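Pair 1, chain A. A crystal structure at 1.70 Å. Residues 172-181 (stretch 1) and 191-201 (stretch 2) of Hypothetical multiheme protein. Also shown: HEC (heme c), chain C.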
# COMPACT_ATOMS: atom_id res chain seq x y z
N GLY A 172 7.51 -21.75 3.78
CA GLY A 172 7.56 -23.09 3.18
C GLY A 172 6.82 -24.12 3.99
O GLY A 172 6.77 -24.04 5.23
N THR A 173 6.22 -25.10 3.30
CA THR A 173 5.56 -26.23 3.94
C THR A 173 6.42 -27.47 3.78
O THR A 173 7.43 -27.45 3.08
CB THR A 173 4.22 -26.57 3.24
OG1 THR A 173 4.47 -26.68 1.82
CG2 THR A 173 3.17 -25.50 3.49
N VAL A 174 6.01 -28.55 4.43
CA VAL A 174 6.56 -29.88 4.13
C VAL A 174 5.59 -30.57 3.16
O VAL A 174 4.41 -30.74 3.46
CB VAL A 174 6.70 -30.72 5.40
CG1 VAL A 174 7.04 -32.18 5.05
CG2 VAL A 174 7.77 -30.13 6.29
N VAL A 175 6.08 -30.91 1.98
CA VAL A 175 5.26 -31.54 0.97
C VAL A 175 5.26 -33.05 1.19
O VAL A 175 6.32 -33.68 1.29
CB VAL A 175 5.76 -31.21 -0.46
CG1 VAL A 175 4.87 -31.89 -1.50
CG2 VAL A 175 5.81 -29.68 -0.68
N LYS A 176 4.07 -33.63 1.28
CA LYS A 176 3.94 -35.08 1.38
C LYS A 176 3.12 -35.63 0.22
O LYS A 176 2.05 -35.11 -0.09
CB LYS A 176 3.31 -35.46 2.72
CG LYS A 176 4.23 -35.25 3.90
CD LYS A 176 3.58 -35.60 5.24
CE LYS A 176 4.47 -35.19 6.40
NZ LYS A 176 3.96 -35.63 7.73
N VAL A 177 3.61 -36.69 -0.41
CA VAL A 177 2.85 -37.34 -1.47
C VAL A 177 1.95 -38.36 -0.80
O VAL A 177 2.45 -39.27 -0.15
CB VAL A 177 3.76 -38.03 -2.49
CG1 VAL A 177 2.94 -38.74 -3.56
CG2 VAL A 177 4.71 -37.02 -3.11
N VAL A 178 0.64 -38.23 -0.96
CA VAL A 178 -0.27 -39.10 -0.20
C VAL A 178 -1.12 -40.04 -1.05
O VAL A 178 -1.84 -40.88 -0.51
CB VAL A 178 -1.18 -38.29 0.76
CG1 VAL A 178 -0.32 -37.52 1.76
CG2 VAL A 178 -2.09 -37.34 -0.01
N GLY A 179 -1.01 -39.92 -2.36
CA GLY A 179 -1.70 -40.83 -3.26
C GLY A 179 -1.87 -40.22 -4.63
O GLY A 179 -1.06 -39.41 -5.07
N THR A 180 -2.93 -40.63 -5.32
CA THR A 180 -3.25 -40.11 -6.63
C THR A 180 -4.76 -39.95 -6.78
O THR A 180 -5.53 -40.52 -6.00
CB THR A 180 -2.75 -41.04 -7.76
OG1 THR A 180 -3.33 -42.34 -7.61
CG2 THR A 180 -1.23 -41.15 -7.75
N VAL A 181 -5.19 -39.17 -7.76
CA VAL A 181 -6.61 -39.04 -8.07
C VAL A 181 -6.85 -39.18 -9.57
O VAL A 181 -6.16 -38.57 -10.38
CB VAL A 181 -7.19 -37.70 -7.54
CG1 VAL A 181 -6.31 -36.52 -7.92
CG2 VAL A 181 -8.62 -37.51 -8.02
N THR A 191 -4.47 -39.41 -14.46
CA THR A 191 -4.17 -39.55 -13.04
C THR A 191 -3.25 -38.43 -12.57
O THR A 191 -2.22 -38.16 -13.19
CB THR A 191 -3.52 -40.91 -12.75
OG1 THR A 191 -4.39 -41.96 -13.18
CG2 THR A 191 -3.24 -41.06 -11.27
N LEU A 192 -3.62 -37.78 -11.46
CA LEU A 192 -2.84 -36.68 -10.91
C LEU A 192 -2.32 -37.06 -9.54
O LEU A 192 -2.89 -37.91 -8.86
CB LEU A 192 -3.70 -35.42 -10.78
CG LEU A 192 -4.33 -34.89 -12.07
CD1 LEU A 192 -5.13 -33.62 -11.79
CD2 LEU A 192 -3.23 -34.62 -13.10
N VAL A 193 -1.22 -36.44 -9.13
CA VAL A 193 -0.68 -36.70 -7.81
C VAL A 193 -1.50 -35.99 -6.74
O VAL A 193 -1.87 -34.83 -6.91
CB VAL A 193 0.79 -36.23 -7.70
CG1 VAL A 193 1.32 -36.51 -6.30
CG2 VAL A 193 1.64 -36.92 -8.75
N LYS A 194 -1.79 -36.68 -5.65
CA LYS A 194 -2.43 -36.04 -4.50
C LYS A 194 -1.37 -35.69 -3.45
O LYS A 194 -0.65 -36.57 -2.98
CB LYS A 194 -3.52 -36.94 -3.90
N TYR A 195 -1.29 -34.41 -3.09
CA TYR A 195 -0.31 -33.93 -2.13
C TYR A 195 -0.94 -33.42 -0.84
O TYR A 195 -2.11 -33.02 -0.82
CB TYR A 195 0.48 -32.74 -2.69
CG TYR A 195 1.33 -33.00 -3.90
CD1 TYR A 195 2.59 -33.60 -3.77
CD2 TYR A 195 0.91 -32.61 -5.16
CE1 TYR A 195 3.39 -33.81 -4.87
CE2 TYR A 195 1.70 -32.83 -6.28
CZ TYR A 195 2.95 -33.42 -6.11
OH TYR A 195 3.75 -33.64 -7.20
N GLU A 196 -0.12 -33.38 0.20
CA GLU A 196 -0.36 -32.49 1.33
C GLU A 196 0.77 -31.46 1.33
O GLU A 196 1.95 -31.81 1.25
CB GLU A 196 -0.35 -33.25 2.66
CG GLU A 196 -1.48 -34.25 2.84
CD GLU A 196 -1.44 -34.94 4.20
OE1 GLU A 196 -0.49 -34.68 4.98
OE2 GLU A 196 -2.36 -35.73 4.49
N GLY A 197 0.41 -30.18 1.40
CA GLY A 197 1.41 -29.14 1.46
C GLY A 197 1.89 -28.58 0.14
O GLY A 197 2.84 -27.79 0.11
N TYR A 198 1.26 -28.99 -0.96
CA TYR A 198 1.52 -28.40 -2.28
C TYR A 198 0.18 -28.25 -3.03
O TYR A 198 -0.60 -29.19 -3.05
CB TYR A 198 2.51 -29.24 -3.11
CG TYR A 198 2.90 -28.47 -4.35
CD1 TYR A 198 3.87 -27.46 -4.28
CD2 TYR A 198 2.26 -28.69 -5.56
CE1 TYR A 198 4.19 -26.69 -5.40
CE2 TYR A 198 2.57 -27.93 -6.69
CZ TYR A 198 3.52 -26.93 -6.61
OH TYR A 198 3.81 -26.18 -7.74
N PRO A 199 -0.09 -27.08 -3.67
CA PRO A 199 0.77 -25.90 -3.90
C PRO A 199 1.30 -25.20 -2.66
O PRO A 199 0.60 -24.99 -1.66
CB PRO A 199 -0.14 -24.94 -4.69
CG PRO A 199 -1.53 -25.41 -4.43
CD PRO A 199 -1.39 -26.92 -4.34
N ASN A 200 2.58 -24.86 -2.74
CA ASN A 200 3.24 -23.97 -1.81
C ASN A 200 4.53 -23.58 -2.47
O ASN A 200 5.16 -24.43 -3.11
CB ASN A 200 3.57 -24.67 -0.49
CG ASN A 200 4.43 -23.80 0.42
OD1 ASN A 200 5.66 -23.87 0.38
ND2 ASN A 200 3.78 -22.96 1.21
N HIS A 201 4.93 -22.32 -2.34
CA HIS A 201 6.22 -21.89 -2.90
C HIS A 201 7.02 -21.01 -1.96
O HIS A 201 7.68 -20.08 -2.38
CB HIS A 201 6.00 -21.24 -4.28
CG HIS A 201 5.18 -22.10 -5.19
ND1 HIS A 201 3.80 -22.09 -5.17
CD2 HIS A 201 5.53 -23.05 -6.09
CE1 HIS A 201 3.34 -22.97 -6.04
NE2 HIS A 201 4.37 -23.57 -6.61
FE HEC C . 0.58 -33.49 -19.12
CHA HEC C . -1.16 -32.84 -16.24
CHB HEC C . 3.43 -32.32 -17.73
CHC HEC C . 2.34 -34.93 -21.63
CHD HEC C . -2.30 -33.91 -20.87
NA HEC C . 1.03 -32.69 -17.32
C1A HEC C . 0.21 -32.65 -16.21
C2A HEC C . 1.03 -32.34 -15.06
C3A HEC C . 2.30 -32.21 -15.47
C4A HEC C . 2.33 -32.41 -16.90
CMA HEC C . 3.54 -31.87 -14.60
CAA HEC C . 0.51 -32.23 -13.61
CBA HEC C . 0.27 -33.66 -13.15
CGA HEC C . -0.04 -33.76 -11.68
O1A HEC C . -0.30 -32.72 -11.01
O2A HEC C . -0.02 -34.90 -11.16
NB HEC C . 2.50 -33.53 -19.61
C1B HEC C . 3.56 -33.09 -18.84
C2B HEC C . 4.78 -33.58 -19.39
C3B HEC C . 4.44 -34.35 -20.44
C4B HEC C . 3.03 -34.29 -20.62
CMB HEC C . 6.16 -33.28 -18.74
CAB HEC C . 5.25 -35.22 -21.42
CBB HEC C . 6.53 -35.85 -20.82
NC HEC C . 0.12 -34.23 -20.94
C1C HEC C . 0.98 -34.89 -21.78
C2C HEC C . 0.24 -35.33 -22.95
C3C HEC C . -1.06 -35.27 -22.62
C4C HEC C . -1.16 -34.43 -21.43
CMC HEC C . 0.91 -36.33 -23.91
CAC HEC C . -2.32 -35.75 -23.43
CBC HEC C . -2.29 -37.07 -24.22
ND HEC C . -1.41 -33.39 -18.63
C1D HEC C . -2.44 -33.55 -19.55
C2D HEC C . -3.70 -33.27 -18.90
C3D HEC C . -3.35 -32.95 -17.45
C4D HEC C . -1.91 -33.04 -17.37
CMD HEC C . -5.11 -33.31 -19.54
CAD HEC C . -4.32 -32.56 -16.31
CBD HEC C . -4.93 -31.21 -16.63
CGD HEC C . -5.90 -30.80 -15.55
O1D HEC C . -6.67 -29.84 -15.78
O2D HEC C . -5.90 -31.43 -14.46
O HOH W 1 0.91 -35.24 7.99

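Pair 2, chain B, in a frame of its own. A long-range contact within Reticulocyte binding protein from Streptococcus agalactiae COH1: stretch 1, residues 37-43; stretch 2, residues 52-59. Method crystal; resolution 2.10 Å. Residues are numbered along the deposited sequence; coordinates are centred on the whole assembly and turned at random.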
# COMPACT_ATOMS: atom_id res chain seq x y z
N GLN B 37 -33.30 -16.89 34.85
CA GLN B 37 -32.79 -16.56 33.49
C GLN B 37 -31.27 -16.46 33.44
O GLN B 37 -30.69 -16.20 32.38
CB GLN B 37 -33.40 -15.24 32.99
CG GLN B 37 -34.92 -15.23 32.92
CD GLN B 37 -35.49 -16.27 31.97
OE1 GLN B 37 -36.49 -16.92 32.28
NE2 GLN B 37 -34.86 -16.42 30.80
N VAL B 38 -30.62 -16.67 34.58
CA VAL B 38 -29.16 -16.60 34.67
C VAL B 38 -28.54 -17.89 34.12
O VAL B 38 -28.76 -18.97 34.67
CB VAL B 38 -28.70 -16.38 36.13
CG1 VAL B 38 -27.17 -16.39 36.22
CG2 VAL B 38 -29.26 -15.07 36.67
N GLN B 39 -27.79 -17.76 33.03
CA GLN B 39 -27.12 -18.90 32.39
C GLN B 39 -25.72 -18.53 31.89
O GLN B 39 -25.52 -17.46 31.33
CB GLN B 39 -27.96 -19.42 31.22
CG GLN B 39 -29.35 -19.91 31.60
CD GLN B 39 -30.13 -20.47 30.43
OE1 GLN B 39 -29.69 -20.40 29.28
NE2 GLN B 39 -31.30 -21.03 30.71
N LEU B 40 -24.77 -19.44 32.10
CA LEU B 40 -23.38 -19.27 31.67
C LEU B 40 -23.26 -19.42 30.14
O LEU B 40 -23.81 -20.36 29.56
CB LEU B 40 -22.50 -20.32 32.37
CG LEU B 40 -20.98 -20.30 32.17
CD1 LEU B 40 -20.36 -19.03 32.75
CD2 LEU B 40 -20.37 -21.54 32.81
N LYS B 41 -22.55 -18.49 29.51
CA LYS B 41 -22.39 -18.46 28.05
C LYS B 41 -21.00 -18.91 27.60
O LYS B 41 -20.86 -19.79 26.75
CB LYS B 41 -22.66 -17.04 27.52
CG LYS B 41 -24.09 -16.56 27.67
CD LYS B 41 -24.25 -15.11 27.21
CE LYS B 41 -24.35 -14.98 25.70
NZ LYS B 41 -25.67 -15.44 25.17
N ASP B 42 -19.98 -18.28 28.17
CA ASP B 42 -18.59 -18.59 27.84
C ASP B 42 -17.65 -18.10 28.94
O ASP B 42 -18.10 -17.54 29.95
CB ASP B 42 -18.21 -17.96 26.49
CG ASP B 42 -18.44 -16.46 26.45
OD1 ASP B 42 -17.62 -15.71 27.03
OD2 ASP B 42 -19.44 -16.02 25.83
N ALA B 43 -16.35 -18.32 28.75
CA ALA B 43 -15.35 -17.92 29.74
C ALA B 43 -13.97 -17.79 29.11
O ALA B 43 -13.63 -18.52 28.17
CB ALA B 43 -15.32 -18.91 30.89
N GLN B 52 -12.70 -14.60 33.48
CA GLN B 52 -13.96 -13.89 33.28
C GLN B 52 -14.98 -14.79 32.59
O GLN B 52 -14.71 -15.35 31.53
CB GLN B 52 -13.76 -12.57 32.50
CG GLN B 52 -13.11 -12.69 31.13
CD GLN B 52 -13.20 -11.40 30.33
OE1 GLN B 52 -13.20 -10.30 30.90
NE2 GLN B 52 -13.28 -11.52 29.01
N ALA B 53 -16.15 -14.93 33.21
CA ALA B 53 -17.24 -15.77 32.70
C ALA B 53 -18.41 -14.89 32.29
O ALA B 53 -18.91 -14.10 33.10
CB ALA B 53 -17.68 -16.77 33.77
N SER B 54 -18.85 -15.04 31.04
CA SER B 54 -19.96 -14.24 30.53
C SER B 54 -21.29 -14.96 30.75
O SER B 54 -21.40 -16.17 30.52
CB SER B 54 -19.76 -13.94 29.05
OG SER B 54 -20.74 -13.04 28.59
N PHE B 55 -22.29 -14.21 31.20
CA PHE B 55 -23.62 -14.74 31.46
C PHE B 55 -24.66 -14.03 30.59
O PHE B 55 -24.39 -12.95 30.05
CB PHE B 55 -23.99 -14.56 32.94
CG PHE B 55 -23.30 -15.54 33.86
CD1 PHE B 55 -24.02 -16.58 34.45
CD2 PHE B 55 -21.94 -15.43 34.13
CE1 PHE B 55 -23.39 -17.49 35.29
CE2 PHE B 55 -21.31 -16.34 34.97
CZ PHE B 55 -22.03 -17.37 35.55
N THR B 56 -25.83 -14.65 30.45
CA THR B 56 -26.98 -13.99 29.82
C THR B 56 -27.33 -12.72 30.61
O THR B 56 -27.54 -11.66 30.03
CB THR B 56 -28.21 -14.92 29.79
OG1 THR B 56 -28.44 -15.46 31.10
CG2 THR B 56 -28.01 -16.06 28.80
N THR B 57 -27.38 -12.86 31.93
CA THR B 57 -27.61 -11.72 32.84
C THR B 57 -27.21 -12.07 34.27
O THR B 57 -27.21 -13.25 34.65
CB THR B 57 -29.09 -11.27 32.82
OG1 THR B 57 -29.29 -10.26 33.82
CG2 THR B 57 -30.02 -12.44 33.08
N LEU B 58 -26.87 -11.05 35.06
CA LEU B 58 -26.58 -11.21 36.49
C LEU B 58 -27.62 -10.53 37.40
O LEU B 58 -27.44 -10.50 38.62
CB LEU B 58 -25.17 -10.69 36.82
CG LEU B 58 -24.01 -11.47 36.19
CD1 LEU B 58 -22.69 -10.75 36.44
CD2 LEU B 58 -23.95 -12.89 36.72
N ASP B 59 -28.70 -10.01 36.81
CA ASP B 59 -29.80 -9.43 37.59
C ASP B 59 -30.99 -10.39 37.64
O ASP B 59 -30.88 -11.51 38.14
CB ASP B 59 -30.23 -8.06 37.04
CG ASP B 59 -30.68 -8.10 35.58
OD1 ASP B 59 -31.35 -9.07 35.17
OD2 ASP B 59 -30.36 -7.15 34.84

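Superposing N, CA and C of 14 central residues gives an RMSD of 0.9 Å, so pair 1 and pair 2 share one backbone arrangement: two antiparallel strands, their directions 150° and 151° apart, interrupted by a beta bulge. The bulge falls at the same place. Val A178 and Lys B41 (CA atoms 0.3 Å apart) are the extra residues, and a single carbonyl serves two successive amides in each pair. In pair 1, Lys A194 O accepts from Val A178 N at 2.9 Å and weakly from Gly A179 N at 3.4 Å; in pair 2, Ser B54 O accepts from Lys B41 N at 2.8 Å and weakly from Asp B42 N at 3.5 Å. Beyond the bulge the residues differ: Gly A179, at phi/psi 159/-151, has a conformation that calls for glycine, whereas the matching Asp B42 sits at -160/-180 and brings OD1 to 3.4 Å from Ser B54 CB.

The inward-facing positions centre on an aromatic residue, Tyr A195 or Phe B55, both chi1 m. Val A175 and Val B38, both t, match closely, with side-chain centres 0.6 Å apart, and pack alike: Val A175 CG1 lies 3.6 Å from Tyr A195 CD1, and Val B38 CG1 lies 3.6 Å from Phe B55 CD1. Both approach the ring obliquely.

Val A177 and Leu B40 (CA atoms 0.1 Å apart) occupy the next position. Val A177 splits its contacts, CG2 reaching Tyr A195 CE1 at 3.9 Å and CG1 reaching Val A193 CG1 at 3.9 Å. Leu B40 reaches further, and its CD1 meets both neighbours: Phe B55 CE2 at 3.6 Å and Ala B53 CB at 3.7 Å. That methyl lies over the ring face, 4.0 Å from the Phe B55 centroid and 28° off the normal, while Val A177 CG2 is oblique to its ring. The trade is reciprocal: a shorter valine meets a larger Val A193, and a longer leucine meets the smaller Ala B53.

At the matched Lys A176 and Gln B39, the strand ladder is closed differently. Lys A176 N donates to the backbone Glu A196 O at 2.8 Å, and Glu A196 N returns a bond to Lys A176 O at 2.8 Å. In pair 2, Thr B56 N donates to Gln B39 O at 3.0 Å, but Gln B39 N donates to the side-chain Thr B56 OG1 at 3.1 Å. That hydroxyl in turn donates to Gln B37 O at 2.7 Å, so a threonine side chain takes over the accepting role of the Glu A196 carbonyl.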